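Local coordinates for protein phospholyase (Arthrobacter aurescens, PDB 5G4I) that belongs to the class III transaminase family and uses pyridoxal phosphate, probably to eliminate phosphate from ethanolamine phosphate, at residues Y79-L82 against L83-L87; N93-V96 against V97-A100; L116-S119 against G120-N124; A313-P316 against V317-A320. All blocks are in the same frame, centred on the assembly; numbering follows the deposited sequence.

Contact 1. Residues Y79-L82 against L83-L87; sequences YQQL and LTVNL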
loop_
_atom_site.group_PDB
_atom_site.type_symbol
_atom_site.label_atom_id
_atom_site.label_comp_id
_atom_site.label_asym_id
_atom_site.label_seq_id
_atom_site.Cartn_x
_atom_site.Cartn_y
_atom_site.Cartn_z
ATOM N N TYR A 79 10.354 -2.768 -18.017
ATOM C CA TYR A 79 11.778 -3.114 -18.122
ATOM C C TYR A 79 12.630 -1.937 -18.649
ATOM O O TYR A 79 13.709 -1.599 -18.077
ATOM C CB TYR A 79 11.938 -4.314 -19.066
ATOM C CG TYR A 79 13.394 -4.802 -19.189
ATOM C CD1 TYR A 79 14.089 -5.320 -18.108
ATOM C CD2 TYR A 79 14.021 -4.762 -20.407
ATOM C CE1 TYR A 79 15.384 -5.843 -18.211
ATOM C CE2 TYR A 79 15.339 -5.178 -20.528
ATOM C CZ TYR A 79 15.989 -5.720 -19.429
ATOM O OH TYR A 79 17.333 -6.201 -19.498
ATOM N N GLN A 80 12.163 -1.248 -19.720
ATOM C CA GLN A 80 12.920 -0.087 -20.250
ATOM C C GLN A 80 13.097 0.986 -19.185
ATOM O O GLN A 80 14.206 1.555 -19.037
ATOM C CB GLN A 80 12.316 0.480 -21.542
ATOM C CG GLN A 80 12.451 -0.566 -22.657
ATOM C CD GLN A 80 11.614 -0.415 -23.902
ATOM O OE1 GLN A 80 11.317 0.663 -24.266
ATOM N NE2 GLN A 80 11.366 -1.526 -24.624
ATOM N N GLN A 81 12.055 1.259 -18.374
ATOM C CA GLN A 81 12.232 2.226 -17.282
ATOM C C GLN A 81 13.145 1.718 -16.192
ATOM O O GLN A 81 13.906 2.524 -15.612
ATOM C CB GLN A 81 10.899 2.719 -16.753
ATOM C CG GLN A 81 10.985 3.935 -15.837
ATOM C CD GLN A 81 11.501 5.220 -16.529
ATOM O OE1 GLN A 81 11.016 5.595 -17.643
ATOM N NE2 GLN A 81 12.409 5.919 -15.876
ATOM N N LEU A 82 13.120 0.418 -15.897
ATOM C CA LEU A 82 14.015 -0.136 -14.914
ATOM C C LEU A 82 15.536 -0.048 -15.308
ATOM O O LEU A 82 16.375 -0.126 -14.427
ATOM C CB LEU A 82 13.689 -1.616 -14.606
ATOM C CG LEU A 82 12.435 -1.803 -13.721
ATOM C CD1 LEU A 82 11.890 -3.260 -13.809
ATOM C CD2 LEU A 82 12.729 -1.506 -12.227
ATOM N N LEU A 83 15.774 0.046 -16.620
ATOM C CA LEU A 83 17.201 0.295 -17.140
ATOM C C LEU A 83 17.543 1.736 -17.122
ATOM O O LEU A 83 18.689 2.096 -17.472
ATOM C CB LEU A 83 17.360 -0.295 -18.542
ATOM C CG LEU A 83 17.275 -1.789 -18.618
ATOM C CD1 LEU A 83 17.357 -2.293 -20.080
ATOM C CD2 LEU A 83 18.304 -2.503 -17.770
ATOM N N THR A 84 16.639 2.619 -16.728
ATOM C CA THR A 84 16.813 4.087 -16.808
ATOM C C THR A 84 16.950 4.714 -15.434
ATOM O O THR A 84 18.073 5.065 -14.988
ATOM C CB THR A 84 15.659 4.691 -17.649
ATOM O OG1 THR A 84 15.579 4.043 -18.949
ATOM C CG2 THR A 84 15.840 6.189 -17.881
ATOM N N VAL A 85 15.838 4.849 -14.673
ATOM C CA VAL A 85 15.895 5.365 -13.265
ATOM C C VAL A 85 14.550 5.072 -12.566
ATOM O O VAL A 85 13.538 4.931 -13.275
ATOM C CB VAL A 85 16.209 6.895 -13.237
ATOM C CG1 VAL A 85 15.081 7.764 -13.741
ATOM C CG2 VAL A 85 16.707 7.351 -11.870
ATOM N N ASN A 86 14.562 5.028 -11.251
ATOM C CA ASN A 86 13.325 4.632 -10.499
ATOM C C ASN A 86 13.172 5.310 -9.156
ATOM O O ASN A 86 12.949 4.604 -8.125
ATOM C CB ASN A 86 13.220 3.119 -10.418
ATOM C CG ASN A 86 11.838 2.629 -9.922
ATOM O OD1 ASN A 86 10.846 3.354 -10.157
ATOM N ND2 ASN A 86 11.761 1.400 -9.428
ATOM N N LEU A 87 13.208 6.648 -9.144
ATOM C CA LEU A 87 13.250 7.375 -7.839
ATOM C C LEU A 87 11.881 8.008 -7.487
ATOM O O LEU A 87 11.036 8.317 -8.344
ATOM C CB LEU A 87 14.300 8.514 -7.867
ATOM C CG LEU A 87 15.773 8.064 -7.674
ATOM C CD1 LEU A 87 16.717 9.195 -7.999
ATOM C CD2 LEU A 87 15.987 7.543 -6.247
#
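Tyr79 lays one face of its ring against Leu83, whose CG sits above the plane and offset toward the rim. The branch that touches is CD1, 3.5 Å from Tyr79 CE2; with its CG anti to the backbone N (chi1 -177°), the tyrosine swings its ring into the path of the leucine one turn on. Leucine is broad enough to back the ring, which also meets that of Tyr79 of the second subunit. Helix 72-82 runs out here. Tyr79 O receives Leu83 N at 3.0 Å in a normal helical bond, whereas Thr84 N reaches Gln81 O at 3.0 Å from above the carbonyl plane, the tighter turn that ends the helix. Gln80 O is met by the Thr84 hydroxyl, with OG1 2.8 Å away. From the last turn, Gln81 bends at chi2 (65°) to send NE2 to Val85 O in the loop, 3.0 Å away and almost perfectly straight (178°), while its OE1 is held by Arg95. A leucine in place of Gln81 would probably leave Val85 O without its amide donor and Arg95 NH1 without its acceptor, and let the departing loop shift. Farther along, Leu82 CD2 lies 4.1 Å from Asn86 ND2, side by side.

Contact 2. Residues N93-V96 against V97-A100; sequences NSRV and VEYA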
loop_
_atom_site.group_PDB
_atom_site.type_symbol
_atom_site.label_atom_id
_atom_site.label_comp_id
_atom_site.label_asym_id
_atom_site.label_seq_id
_atom_site.Cartn_x
_atom_site.Cartn_y
_atom_site.Cartn_z
ATOM N N ASN A 93 10.608 14.313 -12.469
ATOM C CA ASN A 93 10.779 13.255 -13.501
ATOM C C ASN A 93 9.489 13.311 -14.363
ATOM O O ASN A 93 8.360 13.450 -13.831
ATOM C CB ASN A 93 11.053 11.876 -12.948
ATOM C CG ASN A 93 11.382 10.825 -14.023
ATOM O OD1 ASN A 93 12.630 10.619 -14.431
ATOM N ND2 ASN A 93 10.389 10.219 -14.563
ATOM N N SER A 94 9.637 13.153 -15.679
ATOM C CA SER A 94 8.510 13.345 -16.581
ATOM C C SER A 94 7.459 12.213 -16.537
ATOM O O SER A 94 6.279 12.447 -16.886
ATOM C CB SER A 94 8.912 13.574 -18.048
ATOM O OG SER A 94 9.470 12.449 -18.577
ATOM N N ARG A 95 7.842 10.976 -16.226
ATOM C CA ARG A 95 6.900 9.846 -16.391
ATOM C C ARG A 95 5.647 9.969 -15.519
ATOM O O ARG A 95 4.514 9.683 -16.024
ATOM C CB ARG A 95 7.546 8.442 -16.136
ATOM C CG ARG A 95 8.834 8.131 -16.902
ATOM C CD ARG A 95 8.817 8.296 -18.416
ATOM N NE ARG A 95 7.727 7.639 -19.093
ATOM C CZ ARG A 95 7.690 6.356 -19.481
ATOM N NH1 ARG A 95 8.635 5.510 -19.105
ATOM N NH2 ARG A 95 6.650 5.854 -20.170
ATOM N N VAL A 96 5.800 10.372 -14.250
ATOM C CA VAL A 96 4.620 10.537 -13.389
ATOM C C VAL A 96 3.658 11.630 -13.900
ATOM O O VAL A 96 2.435 11.499 -13.778
ATOM C CB VAL A 96 4.975 10.757 -11.889
ATOM C CG1 VAL A 96 5.762 12.041 -11.667
ATOM C CG2 VAL A 96 3.715 10.655 -11.006
ATOM N N VAL A 97 4.263 12.684 -14.468
ATOM C CA VAL A 97 3.415 13.770 -15.000
ATOM C C VAL A 97 2.655 13.310 -16.235
ATOM O O VAL A 97 1.455 13.601 -16.410
ATOM C CB VAL A 97 4.290 15.032 -15.262
ATOM C CG1 VAL A 97 3.430 16.184 -15.841
ATOM C CG2 VAL A 97 4.853 15.489 -13.946
ATOM N N GLU A 98 3.345 12.617 -17.144
ATOM C CA GLU A 98 2.736 12.055 -18.324
ATOM C C GLU A 98 1.560 11.108 -17.948
ATOM O O GLU A 98 0.462 11.147 -18.519
ATOM C CB GLU A 98 3.718 11.265 -19.173
ATOM C CG GLU A 98 4.785 12.123 -19.806
ATOM C CD GLU A 98 6.054 11.332 -20.220
ATOM O OE1 GLU A 98 6.075 10.033 -20.211
ATOM O OE2 GLU A 98 7.044 12.082 -20.569
ATOM N N TYR A 99 1.813 10.237 -16.965
ATOM C CA TYR A 99 0.733 9.337 -16.518
ATOM C C TYR A 99 -0.441 10.103 -15.853
ATOM O O TYR A 99 -1.587 9.767 -16.187
ATOM C CB TYR A 99 1.282 8.250 -15.533
ATOM C CG TYR A 99 0.233 7.255 -15.107
ATOM C CD1 TYR A 99 -0.658 6.650 -15.999
ATOM C CD2 TYR A 99 0.100 6.935 -13.785
ATOM C CE1 TYR A 99 -1.675 5.780 -15.591
ATOM C CE2 TYR A 99 -0.844 5.954 -13.349
ATOM C CZ TYR A 99 -1.729 5.409 -14.272
ATOM O OH TYR A 99 -2.730 4.495 -13.872
ATOM N N ALA A 100 -0.160 11.071 -14.981
ATOM C CA ALA A 100 -1.208 11.850 -14.367
ATOM C C ALA A 100 -2.057 12.572 -15.428
ATOM O O ALA A 100 -3.279 12.592 -15.345
ATOM C CB ALA A 100 -0.624 12.879 -13.369
#
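Tyr99 N donates to Arg95 O over 2.9 Å, and Ala100 N does the same to Val96 O, also over 2.9 Å; with Glu98 N on Ser94 O at 3.0 Å, these are the opening backbone bonds of helix 94-104. On one flank of this turn, Glu98 divides its carboxylate between two partners. OE1 takes Arg95 NE at 3.1 Å, a salt bridge in which the oxygen lies at the edge of the guanidinium, near its plane, and is approached on its syn side but tilted out of the carboxylate plane. The two flat groups are turned about 50° apart. Arginine can serve an acid only three residues ahead because its chain folds back on itself, bent at both chi2 and chi3 (-53° and -51°); NH1 is taken by Gln81. The second oxygen, OE2, receives the hydroxyl of Ser94 from above the carboxylate plane, OG and OE2 being 3.2 Å apart. A short serine fits at the position one full turn before the glutamate, and the shared carboxylate probably gains stability from the nearby positive charge. Apolar residues fill other sides: Val96 and Tyr99 rest on Leu116, and Ala100 packs on Leu114. Val97 and Glu98 pack on Arg22 of the second subunit. Such i to i+3 and i to i+4 side-chain bonds beside a buried apolar face are characteristic of an amphipathic helix, here at its first turn.

Contact 3. Residues L116-S119 against G120-N124; sequences LTNS and GSEAN. With PLP (pyridoxal-5'-phosphate), chain C.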
loop_
_atom_site.group_PDB
_atom_site.type_symbol
_atom_site.label_atom_id
_atom_site.label_comp_id
_atom_site.label_asym_id
_atom_site.label_seq_id
_atom_site.Cartn_x
_atom_site.Cartn_y
_atom_site.Cartn_z
ATOM N N LEU A 116 -1.470 9.550 -6.018
ATOM C CA LEU A 116 -1.187 8.151 -6.351
ATOM C C LEU A 116 -0.877 7.352 -5.034
ATOM O O LEU A 116 -0.384 7.912 -4.033
ATOM C CB LEU A 116 0.012 8.094 -7.320
ATOM C CG LEU A 116 -0.359 8.453 -8.753
ATOM C CD1 LEU A 116 0.850 8.861 -9.606
ATOM C CD2 LEU A 116 -1.085 7.314 -9.473
ATOM N N THR A 117 -1.147 6.021 -5.099
ATOM C CA THR A 117 -0.889 5.105 -3.995
ATOM C C THR A 117 -0.361 3.792 -4.607
ATOM O O THR A 117 -0.144 3.707 -5.832
ATOM C CB THR A 117 -2.150 4.823 -3.119
ATOM O OG1 THR A 117 -3.048 3.983 -3.881
ATOM C CG2 THR A 117 -2.812 6.104 -2.599
ATOM N N ASN A 118 -0.190 2.745 -3.757
ATOM C CA ASN A 118 0.330 1.442 -4.245
ATOM C C ASN A 118 -0.756 0.310 -4.215
ATOM O O ASN A 118 -0.455 -0.856 -4.448
ATOM C CB ASN A 118 1.579 1.033 -3.485
ATOM C CG ASN A 118 2.594 2.142 -3.370
ATOM O OD1 ASN A 118 2.747 2.754 -2.235
ATOM N ND2 ASN A 118 3.192 2.525 -4.422
ATOM N N SER A 119 -1.972 0.635 -3.748
ATOM C CA SER A 119 -3.037 -0.399 -3.582
ATOM C C SER A 119 -4.429 0.273 -3.497
ATOM O O SER A 119 -4.538 1.476 -3.138
ATOM C CB SER A 119 -2.821 -1.275 -2.360
ATOM O OG SER A 119 -3.044 -0.555 -1.139
ATOM N N GLY A 120 -5.474 -0.495 -3.735
ATOM C CA GLY A 120 -6.867 0.005 -3.500
ATOM C C GLY A 120 -7.083 0.320 -2.060
ATOM O O GLY A 120 -7.785 1.345 -1.733
ATOM N N SER A 121 -6.590 -0.518 -1.109
ATOM C CA SER A 121 -6.770 -0.179 0.371
ATOM C C SER A 121 -6.109 1.151 0.667
ATOM O O SER A 121 -6.656 1.966 1.457
ATOM C CB SER A 121 -6.263 -1.340 1.331
ATOM O OG SER A 121 -7.078 -2.487 1.197
ATOM N N GLU A 122 -4.893 1.377 0.180
ATOM C CA GLU A 122 -4.213 2.695 0.448
ATOM C C GLU A 122 -5.078 3.808 -0.092
ATOM O O GLU A 122 -5.164 4.912 0.554
ATOM C CB GLU A 122 -2.782 2.766 -0.091
ATOM C CG GLU A 122 -1.719 2.001 0.651
ATOM C CD GLU A 122 -0.292 2.482 0.299
ATOM O OE1 GLU A 122 0.040 2.746 -0.926
ATOM O OE2 GLU A 122 0.570 2.622 1.265
ATOM N N ALA A 123 -5.691 3.608 -1.258
ATOM C CA ALA A 123 -6.522 4.691 -1.863
ATOM C C ALA A 123 -7.757 4.974 -0.979
ATOM O O ALA A 123 -8.098 6.156 -0.681
ATOM C CB ALA A 123 -6.894 4.368 -3.298
ATOM N N ASN A 124 -8.510 3.952 -0.602
ATOM C CA ASN A 124 -9.720 4.175 0.208
ATOM C C ASN A 124 -9.343 4.688 1.605
ATOM O O ASN A 124 -10.088 5.563 2.141
ATOM C CB ASN A 124 -10.588 2.902 0.317
ATOM C CG ASN A 124 -11.433 2.632 -0.903
ATOM O OD1 ASN A 124 -11.949 3.584 -1.513
ATOM N ND2 ASN A 124 -11.689 1.379 -1.200
HETATM N N1 PLP C . -12.430 -2.034 -2.853
HETATM C C2 PLP C . -12.937 -2.913 -3.750
HETATM C C2A PLP C . -14.294 -2.668 -4.357
HETATM C C3 PLP C . -12.160 -4.116 -4.138
HETATM O O3 PLP C . -12.648 -5.013 -5.038
HETATM C C4 PLP C . -10.833 -4.304 -3.509
HETATM C C4A PLP C . -9.984 -5.472 -3.832
HETATM C C5 PLP C . -10.393 -3.269 -2.542
HETATM C C6 PLP C . -11.227 -2.188 -2.271
HETATM C C5A PLP C . -9.051 -3.388 -1.856
HETATM O O4P PLP C . -8.031 -3.576 -2.834
HETATM P P PLP C . -6.544 -4.007 -2.391
HETATM O O1P PLP C . -6.661 -5.486 -2.114
HETATM O O2P PLP C . -5.692 -3.662 -3.590
HETATM O O3P PLP C . -6.270 -3.163 -1.169
#
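Strand 113-117 ends at Thr117; Asn118 and an extended Ser119 then lead straight into helix 120-135, with Ala123 N closing the first helical bond on Ser119 O. That oxygen is gripped twice: Thr117 OG1, 3.0 Å away, and Ala123 N approach Ser119 O from opposite faces of its plane. Ser119 is the N-cap. Its hydroxyl stands between the backbone N and carbonyl carbon (chi1 70°), which lets OG accept from Glu122 N at 3.0 Å; it also bonds Glu122 OE2 of the second subunit, and the arrangement is reciprocal. Glu122 turns back toward the strand end, so that its OE1 receives Asn118 N at 2.8 Å, nearly along the C-O bond. The helix start binds the cofactor phosphate, as in other fold type I enzymes. Gly120 N meets PLP O2P at 3.2 Å, while Ser121 grips PLP O3P with both its N, at 2.7 Å, and its OG, at 2.6 Å. Glycine suits position Gly120 because a CB there would clash with PLP O4P. Thr311 of the second subunit also bonds this cofactor. Strand 113-117 is an edge strand within this chain, antiparallel to strand 290-294, and Leu116 packs on Ala313 in the loop before helix 316-331.

Contact 4. Residues A313-P316 against V317-A320; sequences AGNP and VSSA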
loop_
_atom_site.group_PDB
_atom_site.type_symbol
_atom_site.label_atom_id
_atom_site.label_comp_id
_atom_site.label_asym_id
_atom_site.label_seq_id
_atom_site.Cartn_x
_atom_site.Cartn_y
_atom_site.Cartn_z
ATOM N N ALA A 313 4.732 5.751 -4.249
ATOM C CA ALA A 313 3.695 6.213 -5.166
ATOM C C ALA A 313 4.242 7.099 -6.263
ATOM O O ALA A 313 5.091 8.010 -5.975
ATOM C CB ALA A 313 2.631 6.970 -4.412
ATOM N N GLY A 314 3.805 6.880 -7.518
ATOM C CA GLY A 314 4.300 7.786 -8.582
ATOM C C GLY A 314 5.723 7.647 -8.983
ATOM O O GLY A 314 6.300 8.561 -9.618
ATOM N N ASN A 315 6.380 6.582 -8.550
ATOM C CA ASN A 315 7.709 6.328 -9.081
ATOM C C ASN A 315 7.625 6.118 -10.618
ATOM O O ASN A 315 6.557 5.811 -11.161
ATOM C CB ASN A 315 8.357 5.122 -8.337
ATOM C CG ASN A 315 7.777 3.748 -8.741
ATOM O OD1 ASN A 315 7.976 3.255 -9.847
ATOM N ND2 ASN A 315 7.042 3.121 -7.836
ATOM N N PRO A 316 8.755 6.289 -11.383
ATOM C CA PRO A 316 8.690 6.242 -12.793
ATOM C C PRO A 316 8.264 4.865 -13.405
ATOM O O PRO A 316 7.689 4.819 -14.486
ATOM C CB PRO A 316 10.161 6.555 -13.235
ATOM C CG PRO A 316 10.754 7.289 -12.076
ATOM C CD PRO A 316 10.082 6.716 -10.878
ATOM N N VAL A 317 8.631 3.757 -12.703
ATOM C CA VAL A 317 8.311 2.413 -13.184
ATOM C C VAL A 317 6.784 2.065 -13.060
ATOM O O VAL A 317 6.123 1.622 -14.006
ATOM C CB VAL A 317 9.210 1.359 -12.520
ATOM C CG1 VAL A 317 8.741 -0.030 -12.886
ATOM C CG2 VAL A 317 10.637 1.586 -12.968
ATOM N N SER A 318 6.200 2.388 -11.885
ATOM C CA SER A 318 4.748 2.357 -11.718
ATOM C C SER A 318 4.023 3.242 -12.755
ATOM O O SER A 318 3.022 2.796 -13.340
ATOM C CB SER A 318 4.363 2.815 -10.292
ATOM O OG SER A 318 4.781 1.853 -9.314
ATOM N N SER A 319 4.554 4.441 -12.982
ATOM C CA SER A 319 3.958 5.354 -13.982
ATOM C C SER A 319 4.032 4.744 -15.378
ATOM O O SER A 319 3.057 4.852 -16.156
ATOM C CB SER A 319 4.658 6.703 -13.908
ATOM O OG SER A 319 4.546 7.312 -12.596
ATOM N N ALA A 320 5.170 4.146 -15.748
ATOM C CA ALA A 320 5.335 3.462 -17.071
ATOM C C ALA A 320 4.302 2.339 -17.226
ATOM O O ALA A 320 3.687 2.146 -18.299
ATOM C CB ALA A 320 6.783 2.990 -17.260
#
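Ser318 lies against one face of the flat amide of Asn315, its N and OG both on that side. Ser318 N reaches OD1 at 2.8 Å, almost straight (173°), yet lies above the plane of that carbonyl and not within it. The other corner, ND2, makes a weak bond to Ser318 OG at 3.0 Å and a further one back to Phe312 O, and together these fix the rotation of the group. CG has swung between the backbone N and the carbonyl carbon (chi1 74°), the rotation that brings OD1 round to the helix end. The peptide oxygen of Asn315 has two donors as well, both from one residue: Ser319 N comes nearly in line with the C=O bond at 3.0 Å, and Ser319 OG, 2.9 Å from Asn315 O, comes from above its plane. Pro316 follows naturally, since a first helical residue has no NH that must be bonded and the fixed phi already suits a helix; Pro316 O then takes Ala320 N at 2.9 Å. Gly314 before them has a positive phi (71°), which favours glycine. An alanine here at Asn315 would take away the capping oxygen of Ser318 N and the amide donor of Phe312 O, and the first turn would probably be less firmly held. This is an asparagine N-cap followed by an N1 proline, the arrangement that opens helix 316-331.

Contacts 3 and 4 are wholly buried, while contacts 1 and 2 are partly open to solvent; all four touch the second subunit. Their chemistry follows the place of each in its helix. Contact 1 is a helix C-terminal end, where carbonyls need donors; contacts 2, 3 and 4 are helix starts. In 3 and 4 a serine and an asparagine supply capping acceptors, whereas contact 2 adds a charged pair on its more exposed flank. Only contact 3 holds cofactor. Three of them pack as one cluster: helix 316-331 of contact 4 lies against helices 72-82 and 94-104 of contacts 1 and 2. Contact 3 joins it through Leu116, which touches both contact 2 and contact 4.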